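Local coordinates for porin protein associated with imipenem resistance (Acinetobacter baumannii, PDB 4FUV) that forms an eight-stranded outer-membrane beta-barrel, is associated with imipenem resistance and probably takes part in the uptake of ornithine and imipenem, at residues A[120-124]-A[125-129]. Numbering follows the deposited sequence.
Sequences FRVNN and QDFIA
Phe120 leans its ring over the root of Phe127, so that Phe127 CB presses on one ring face as a CH-pi contact, 3.7 Å from the centroid. The Phe120 CG sits between the backbone N and carbonyl carbon (chi1 63°), which swings the ring across to the partner strand. The two phenyl planes, 26° apart, are displaced until little of one ring lies over the other; a flat ring suits this place because it can cover the neighbour's CB while its edge atom CE1 meets the backbone N of Ala129, with the small methyl alongside. The beta-branched Val122 sets CB against Phe127 CE1 at 4.1 Å, and Ala197 of helix 194-207 touches both Val122 and Phe127. On the other face of the hairpin, the extended Arg121 chain lays CG and CD alongside Asp126 OD1 and ends in a salt bridge, NH1 to OD1 2.8 Å. The oxygen lies near the guanidinium plane, yet NH1 meets it from above the carboxylate, the two planes being 53° apart. Asp126 OD2 also pairs with Arg118 of the second subunit, so this carboxylate is shared between chains. Asn123 and Asn124 both take the left-handed backbone conformation, which asparagine tolerates well; Gln125 N bonds back to Val122 O at 3.0 Å to close the turn, and Val122 N answers to Gln125 O. This is a 2:2 beta hairpin with a type I' turn, packed beneath a helix beyond the end of the barrel.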
loop_
_atom_site.group_PDB
_atom_site.type_symbol
_atom_site.label_atom_id
_atom_site.label_comp_id
_atom_site.label_asym_id
_atom_site.label_seq_id
_atom_site.Cartn_x
_atom_site.Cartn_y
_atom_site.Cartn_z
ATOM N N PHE A 120 14.595 4.779 -9.956
ATOM C CA PHE A 120 13.410 4.615 -10.770
ATOM C C PHE A 120 13.667 3.372 -11.606
ATOM O O PHE A 120 14.818 2.940 -11.749
ATOM C CB PHE A 120 13.177 5.847 -11.654
ATOM C CG PHE A 120 14.280 6.107 -12.667
ATOM C CD1 PHE A 120 15.481 6.682 -12.275
ATOM C CD2 PHE A 120 14.101 5.793 -14.008
ATOM C CE1 PHE A 120 16.488 6.917 -13.197
ATOM C CE2 PHE A 120 15.112 6.038 -14.943
ATOM C CZ PHE A 120 16.294 6.597 -14.539
ATOM N N ARG A 121 12.608 2.801 -12.161
ATOM C CA ARG A 121 12.696 1.493 -12.817
ATOM C C ARG A 121 12.205 1.596 -14.254
ATOM O O ARG A 121 11.153 2.183 -14.508
ATOM C CB ARG A 121 11.840 0.476 -12.052
ATOM C CG ARG A 121 12.018 -0.985 -12.442
ATOM C CD ARG A 121 11.389 -1.871 -11.344
ATOM N NE ARG A 121 11.428 -3.304 -11.640
ATOM C CZ ARG A 121 12.508 -4.072 -11.532
ATOM N NH1 ARG A 121 13.671 -3.551 -11.155
ATOM N NH2 ARG A 121 12.431 -5.370 -11.813
ATOM N N VAL A 122 12.972 1.048 -15.195
ATOM C CA VAL A 122 12.578 1.066 -16.603
ATOM C C VAL A 122 12.795 -0.319 -17.201
ATOM O O VAL A 122 13.894 -0.878 -17.111
ATOM C CB VAL A 122 13.365 2.128 -17.420
ATOM C CG1 VAL A 122 12.903 2.136 -18.874
ATOM C CG2 VAL A 122 13.192 3.517 -16.810
ATOM N N ASN A 123 11.744 -0.885 -17.791
ATOM C CA ASN A 123 11.817 -2.241 -18.346
ATOM C C ASN A 123 12.378 -3.261 -17.339
ATOM O O ASN A 123 13.244 -4.074 -17.675
ATOM C CB ASN A 123 12.661 -2.241 -19.627
ATOM C CG ASN A 123 12.538 -3.530 -20.414
ATOM O OD1 ASN A 123 11.443 -4.056 -20.592
ATOM N ND2 ASN A 123 13.671 -4.054 -20.881
ATOM N N ASN A 124 11.897 -3.199 -16.100
ATOM C CA ASN A 124 12.291 -4.152 -15.050
ATOM C C ASN A 124 13.759 -4.063 -14.651
ATOM O O ASN A 124 14.338 -5.027 -14.147
ATOM C CB ASN A 124 11.924 -5.594 -15.437
ATOM C CG ASN A 124 10.441 -5.756 -15.711
ATOM O OD1 ASN A 124 9.612 -5.142 -15.044
ATOM N ND2 ASN A 124 10.103 -6.561 -16.711
ATOM N N GLN A 125 14.354 -2.900 -14.887
ATOM C CA GLN A 125 15.720 -2.644 -14.458
ATOM C C GLN A 125 15.748 -1.363 -13.639
ATOM O O GLN A 125 15.078 -0.377 -13.978
ATOM C CB GLN A 125 16.671 -2.544 -15.651
ATOM C CG GLN A 125 18.118 -2.309 -15.246
ATOM C CD GLN A 125 19.085 -2.313 -16.419
ATOM O OE1 GLN A 125 18.947 -3.103 -17.354
ATOM N NE2 GLN A 125 20.089 -1.441 -16.359
ATOM N N ASP A 126 16.490 -1.395 -12.540
ATOM C CA ASP A 126 16.605 -0.232 -11.672
ATOM C C ASP A 126 17.697 0.710 -12.169
ATOM O O ASP A 126 18.760 0.259 -12.605
ATOM C CB ASP A 126 16.911 -0.666 -10.242
ATOM C CG ASP A 126 15.765 -1.454 -9.613
ATOM O OD1 ASP A 126 14.591 -1.175 -9.934
ATOM O OD2 ASP A 126 16.040 -2.348 -8.798
ATOM N N PHE A 127 17.407 2.009 -12.093
ATOM C CA PHE A 127 18.336 3.069 -12.445
ATOM C C PHE A 127 18.304 4.126 -11.349
ATOM O O PHE A 127 17.326 4.237 -10.622
ATOM C CB PHE A 127 17.943 3.731 -13.765
ATOM C CG PHE A 127 18.114 2.851 -14.971
ATOM C CD1 PHE A 127 17.116 1.964 -15.341
ATOM C CD2 PHE A 127 19.261 2.938 -15.755
ATOM C CE1 PHE A 127 17.263 1.159 -16.461
ATOM C CE2 PHE A 127 19.420 2.140 -16.872
ATOM C CZ PHE A 127 18.406 1.244 -17.230
ATOM N N ILE A 128 19.379 4.901 -11.237
ATOM C CA ILE A 128 19.407 6.029 -10.315
ATOM C C ILE A 128 19.807 7.283 -11.078
ATOM O O ILE A 128 20.876 7.327 -11.689
ATOM C CB ILE A 128 20.398 5.806 -9.150
ATOM C CG1 ILE A 128 19.788 4.860 -8.104
ATOM C CG2 ILE A 128 20.752 7.139 -8.489
ATOM C CD1 ILE A 128 20.783 4.420 -7.014
ATOM N N ALA A 129 18.952 8.302 -11.024
ATOM C CA ALA A 129 19.165 9.539 -11.767
ATOM C C ALA A 129 20.412 10.287 -11.292
ATOM O O ALA A 129 20.662 10.400 -10.089
ATOM C CB ALA A 129 17.942 10.435 -11.651
#